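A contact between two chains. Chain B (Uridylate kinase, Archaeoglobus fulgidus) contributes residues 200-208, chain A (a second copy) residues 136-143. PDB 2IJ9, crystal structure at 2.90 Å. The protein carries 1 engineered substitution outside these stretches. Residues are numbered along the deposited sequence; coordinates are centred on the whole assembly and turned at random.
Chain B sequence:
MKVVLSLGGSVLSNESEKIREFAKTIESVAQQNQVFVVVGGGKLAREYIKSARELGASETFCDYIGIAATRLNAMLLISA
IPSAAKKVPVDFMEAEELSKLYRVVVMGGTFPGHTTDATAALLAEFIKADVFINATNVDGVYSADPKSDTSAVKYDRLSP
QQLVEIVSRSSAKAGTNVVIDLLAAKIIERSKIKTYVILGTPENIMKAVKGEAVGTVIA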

ATOM      1  N   GLY B 200     -16.090 -10.345   8.127  1.00 78.11           N
ATOM      2  CA  GLY B 200     -14.972 -10.481   9.035  1.00 85.61           C
ATOM      3  C   GLY B 200     -14.691  -9.257   9.875  1.00 90.36           C
ATOM      4  O   GLY B 200     -13.853  -8.431   9.519  1.00109.66           O
ATOM      5  N   THR B 201     -15.397  -9.135  10.991  1.00 77.70           N
ATOM      6  CA  THR B 201     -15.055  -8.125  11.972  1.00 85.48           C
ATOM      7  C   THR B 201     -14.976  -8.797  13.328  1.00 89.59           C
ATOM      8  O   THR B 201     -15.764  -9.706  13.616  1.00 99.88           O
ATOM      9  CB  THR B 201     -16.072  -6.970  11.975  1.00 85.78           C
ATOM     10  OG1 THR B 201     -15.982  -6.248  13.211  1.00119.28           O
ATOM     11  CG2 THR B 201     -17.479  -7.493  11.817  1.00103.10           C
ATOM     12  N   PRO B 202     -14.004  -8.380  14.150  1.00 79.83           N
ATOM     13  CA  PRO B 202     -13.819  -8.809  15.543  1.00 88.14           C
ATOM     14  C   PRO B 202     -15.116  -9.133  16.290  1.00 99.08           C
ATOM     15  O   PRO B 202     -15.170 -10.152  16.983  1.00102.75           O
ATOM     16  CB  PRO B 202     -13.120  -7.608  16.175  1.00 82.20           C
ATOM     17  CG  PRO B 202     -12.282  -7.044  15.046  1.00 86.74           C
ATOM     18  CD  PRO B 202     -12.955  -7.436  13.730  1.00 73.72           C
ATOM     19  N   GLU B 203     -16.143  -8.289  16.145  1.00101.52           N
ATOM     20  CA  GLU B 203     -17.450  -8.550  16.756  1.00101.81           C
ATOM     21  C   GLU B 203     -18.084  -9.815  16.209  1.00 94.49           C
ATOM     22  O   GLU B 203     -18.487 -10.682  16.980  1.00100.51           O
ATOM     23  CB  GLU B 203     -18.427  -7.386  16.563  1.00106.23           C
ATOM     24  CG  GLU B 203     -19.729  -7.557  17.365  1.00115.16           C
ATOM     25  CD  GLU B 203     -20.924  -6.850  16.753  1.00122.25           C
ATOM     26  OE1 GLU B 203     -20.751  -5.768  16.163  1.00123.12           O
ATOM     27  OE2 GLU B 203     -22.045  -7.377  16.875  1.00141.59           O
ATOM     28  N   ASN B 204     -18.171  -9.916  14.887  1.00 78.48           N
ATOM     29  CA  ASN B 204     -18.815 -11.064  14.254  1.00 87.88           C
ATOM     30  C   ASN B 204     -18.100 -12.366  14.528  1.00 90.87           C
ATOM     31  O   ASN B 204     -18.738 -13.410  14.697  1.00103.15           O
ATOM     32  CB  ASN B 204     -18.889 -10.886  12.747  1.00 97.40           C
ATOM     33  CG  ASN B 204     -19.909  -9.877  12.335  1.00103.10           C
ATOM     34  OD1 ASN B 204     -20.260  -8.978  13.107  1.00100.93           O
ATOM     35  ND2 ASN B 204     -20.388  -9.999  11.100  1.00 92.39           N
ATOM     36  N   ILE B 205     -16.774 -12.299  14.546  1.00 84.11           N
ATOM     37  CA  ILE B 205     -15.953 -13.466  14.828  1.00 78.01           C
ATOM     38  C   ILE B 205     -16.266 -13.986  16.229  1.00 90.25           C
ATOM     39  O   ILE B 205     -16.568 -15.186  16.389  1.00 69.20           O
ATOM     40  CB  ILE B 205     -14.460 -13.132  14.634  1.00 81.09           C
ATOM     41  CG1 ILE B 205     -14.164 -13.039  13.131  1.00 92.52           C
ATOM     42  CG2 ILE B 205     -13.554 -14.157  15.334  1.00 57.57           C
ATOM     43  CD1 ILE B 205     -12.856 -12.363  12.787  1.00 75.06           C
ATOM     44  N   MET B 206     -16.242 -13.063  17.205  1.00 90.87           N
ATOM     45  CA  MET B 206     -16.620 -13.323  18.600  1.00 94.46           C
ATOM     46  C   MET B 206     -18.016 -13.927  18.735  1.00 94.80           C
ATOM     47  O   MET B 206     -18.198 -14.900  19.463  1.00 97.71           O
ATOM     48  CB  MET B 206     -16.546 -12.035  19.419  1.00102.08           C
ATOM     49  CG  MET B 206     -16.646 -12.256  20.920  1.00111.09           C
ATOM     50  SD  MET B 206     -15.305 -13.288  21.541  1.00 98.42           S
ATOM     51  CE  MET B 206     -13.906 -12.222  21.244  1.00119.95           C
ATOM     52  N   LYS B 207     -18.982 -13.338  18.028  1.00 90.28           N
ATOM     53  CA  LYS B 207     -20.350 -13.852  17.941  1.00 87.09           C
ATOM     54  C   LYS B 207     -20.423 -15.267  17.389  1.00 86.66           C
ATOM     55  O   LYS B 207     -21.069 -16.127  17.987  1.00 83.43           O
ATOM     56  CB  LYS B 207     -21.219 -12.932  17.082  1.00 91.59           C
ATOM     57  CG  LYS B 207     -21.552 -11.601  17.755  1.00107.49           C
ATOM     58  CD  LYS B 207     -22.451 -10.744  16.882  1.00104.81           C
ATOM     59  CE  LYS B 207     -23.901 -11.207  16.941  1.00126.80           C
ATOM     60  NZ  LYS B 207     -24.819 -10.234  16.289  1.00139.52           N
ATOM     61  N   ALA B 208     -19.758 -15.501  16.257  1.00 92.56           N
ATOM     62  CA  ALA B 208     -19.687 -16.836  15.637  1.00 96.95           C
ATOM     63  C   ALA B 208     -19.081 -17.902  16.562  1.00 99.12           C
ATOM     64  O   ALA B 208     -19.601 -19.031  16.625  1.00 92.99           O
ATOM     65  CB  ALA B 208     -18.936 -16.778  14.325  1.00 88.46           C
TER
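Chain A 136-143: TNVDGVYS

This is a small polar contact in which an irregular segment of chain A lies over the first turns of a chain B helix and is held mainly by one carboxylate, that of B:Glu203. Residues 136-143 of chain A form no regular helix or strand here, so there is no axis from which to take a crossing angle; the path is best followed by register. The CA of A:Asn137 lies 7.2 Å from the CA of B:Thr201, and the CA of A:Val138 lies 6.6 Å from the CA of B:Glu203, so at this closest point both chains advance in the same sense.

Chain B presents B:Thr201, B:Glu203 and B:Lys207, all with CA-to-CB bonds toward chain A. The last two are four residues apart, joined by the helical bond from B:Lys207 N to B:Glu203 O (2.9 Å), and that spacing puts both side chains on the same side of the helix. B:Glu203, with chi1 and chi2 both t, reaches out extended. Its OE1 accepts a hydrogen bond from the backbone N of A:Asp139 at 2.7 Å and sits 3.2 Å from the CA of A:Val138; its OE2 takes a weak hydrogen bond from A:Tyr142 OH at 2.6 Å. One buried acid thus ties together two points of a chain that has no backbone regularity of its own to offer.

The arrangement has a cost: B:Glu203 OE2 and A:Asp139 OD2, like charges, stand 3.8 Å apart. B:Lys207 helps to offset it, its NZ forming a salt bridge with A:Asp139 OD2 at 3.3 Å, though as a hydrogen bond this is weak. At the other end B:Thr201 OG1 approaches A:Asn137 O to 3.6 Å, a packing contact. Altogether the two stretches bury 235 Å², with B:Glu203 contributing the largest share.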

ATOM      1  N   THR A 136     -21.737   1.828  11.101  1.00 79.69           N
ATOM      2  CA  THR A 136     -20.409   1.543  11.607  1.00 79.62           C
ATOM      3  C   THR A 136     -20.049   0.074  11.330  1.00 84.22           C
ATOM      4  O   THR A 136     -20.769  -0.623  10.617  1.00 73.76           O
ATOM      5  CB  THR A 136     -20.288   1.943  13.106  1.00 79.00           C
ATOM      6  OG1 THR A 136     -18.995   1.578  13.613  1.00106.66           O
ATOM      7  CG2 THR A 136     -21.394   1.288  13.947  1.00 57.77           C
ATOM      8  N   ASN A 137     -18.923  -0.380  11.867  1.00 86.68           N
ATOM      9  CA  ASN A 137     -18.490  -1.761  11.687  1.00 90.43           C
ATOM     10  C   ASN A 137     -18.900  -2.666  12.849  1.00 96.53           C
ATOM     11  O   ASN A 137     -18.618  -3.865  12.836  1.00101.75           O
ATOM     12  CB  ASN A 137     -16.979  -1.824  11.439  1.00 83.22           C
ATOM     13  CG  ASN A 137     -16.202  -0.795  12.266  1.00117.34           C
ATOM     14  OD1 ASN A 137     -16.498  -0.564  13.446  1.00111.25           O
ATOM     15  ND2 ASN A 137     -15.204  -0.169  11.643  1.00125.78           N
ATOM     16  N   VAL A 138     -19.558  -2.086  13.856  1.00100.69           N
ATOM     17  CA  VAL A 138     -20.204  -2.882  14.905  1.00 95.04           C
ATOM     18  C   VAL A 138     -21.728  -2.825  14.778  1.00 91.04           C
ATOM     19  O   VAL A 138     -22.261  -2.005  14.042  1.00 91.04           O
ATOM     20  CB  VAL A 138     -19.743  -2.501  16.329  1.00 81.95           C
ATOM     21  CG1 VAL A 138     -18.225  -2.472  16.414  1.00 69.76           C
ATOM     22  CG2 VAL A 138     -20.306  -1.174  16.721  1.00 95.88           C
ATOM     23  N   ASP A 139     -22.415  -3.700  15.499  1.00 88.27           N
ATOM     24  CA  ASP A 139     -23.832  -3.968  15.276  1.00 93.83           C
ATOM     25  C   ASP A 139     -24.750  -2.948  15.950  1.00 94.05           C
ATOM     26  O   ASP A 139     -25.885  -2.745  15.519  1.00 93.15           O
ATOM     27  CB  ASP A 139     -24.155  -5.377  15.771  1.00 93.81           C
ATOM     28  CG  ASP A 139     -25.338  -6.006  15.066  1.00127.75           C
ATOM     29  OD1 ASP A 139     -26.145  -5.290  14.430  1.00148.80           O
ATOM     30  OD2 ASP A 139     -25.461  -7.245  15.165  1.00139.20           O
ATOM     31  N   GLY A 140     -24.261  -2.309  17.007  1.00 79.19           N
ATOM     32  CA  GLY A 140     -25.037  -1.304  17.717  1.00 71.28           C
ATOM     33  C   GLY A 140     -24.202  -0.745  18.841  1.00 82.45           C
ATOM     34  O   GLY A 140     -22.976  -0.813  18.790  1.00 79.79           O
ATOM     35  N   VAL A 141     -24.857  -0.194  19.857  1.00 88.86           N
ATOM     36  CA  VAL A 141     -24.155   0.254  21.056  1.00 91.38           C
ATOM     37  C   VAL A 141     -24.104  -0.907  22.034  1.00 91.98           C
ATOM     38  O   VAL A 141     -25.072  -1.630  22.168  1.00 97.19           O
ATOM     39  CB  VAL A 141     -24.859   1.440  21.704  1.00 84.90           C
ATOM     40  CG1 VAL A 141     -24.031   1.958  22.859  1.00 83.80           C
ATOM     41  CG2 VAL A 141     -25.083   2.534  20.685  1.00 90.64           C
ATOM     42  N   TYR A 142     -22.978  -1.092  22.712  1.00 98.88           N
ATOM     43  CA  TYR A 142     -22.803  -2.267  23.549  1.00101.70           C
ATOM     44  C   TYR A 142     -22.575  -1.939  25.008  1.00118.55           C
ATOM     45  O   TYR A 142     -22.270  -0.798  25.348  1.00117.37           O
ATOM     46  CB  TYR A 142     -21.695  -3.149  22.995  1.00 85.61           C
ATOM     47  CG  TYR A 142     -22.177  -3.978  21.850  1.00 65.79           C
ATOM     48  CD1 TYR A 142     -22.232  -3.466  20.566  1.00107.15           C
ATOM     49  CD2 TYR A 142     -22.605  -5.273  22.049  1.00 95.10           C
ATOM     50  CE1 TYR A 142     -22.690  -4.231  19.512  1.00102.21           C
ATOM     51  CE2 TYR A 142     -23.061  -6.044  21.006  1.00 86.85           C
ATOM     52  CZ  TYR A 142     -23.102  -5.519  19.745  1.00 79.58           C
ATOM     53  OH  TYR A 142     -23.558  -6.297  18.720  1.00 98.63           O
ATOM     54  N   SER A 143     -22.722  -2.955  25.858  1.00130.95           N
ATOM     55  CA  SER A 143     -22.755  -2.781  27.315  1.00133.91           C
ATOM     56  C   SER A 143     -21.482  -2.170  27.891  1.00145.47           C
ATOM     57  O   SER A 143     -20.454  -2.111  27.214  1.00130.33           O
ATOM     58  CB  SER A 143     -23.075  -4.113  28.013  1.00123.74           C
ATOM     59  OG  SER A 143     -21.907  -4.838  28.365  1.00105.23           O
TER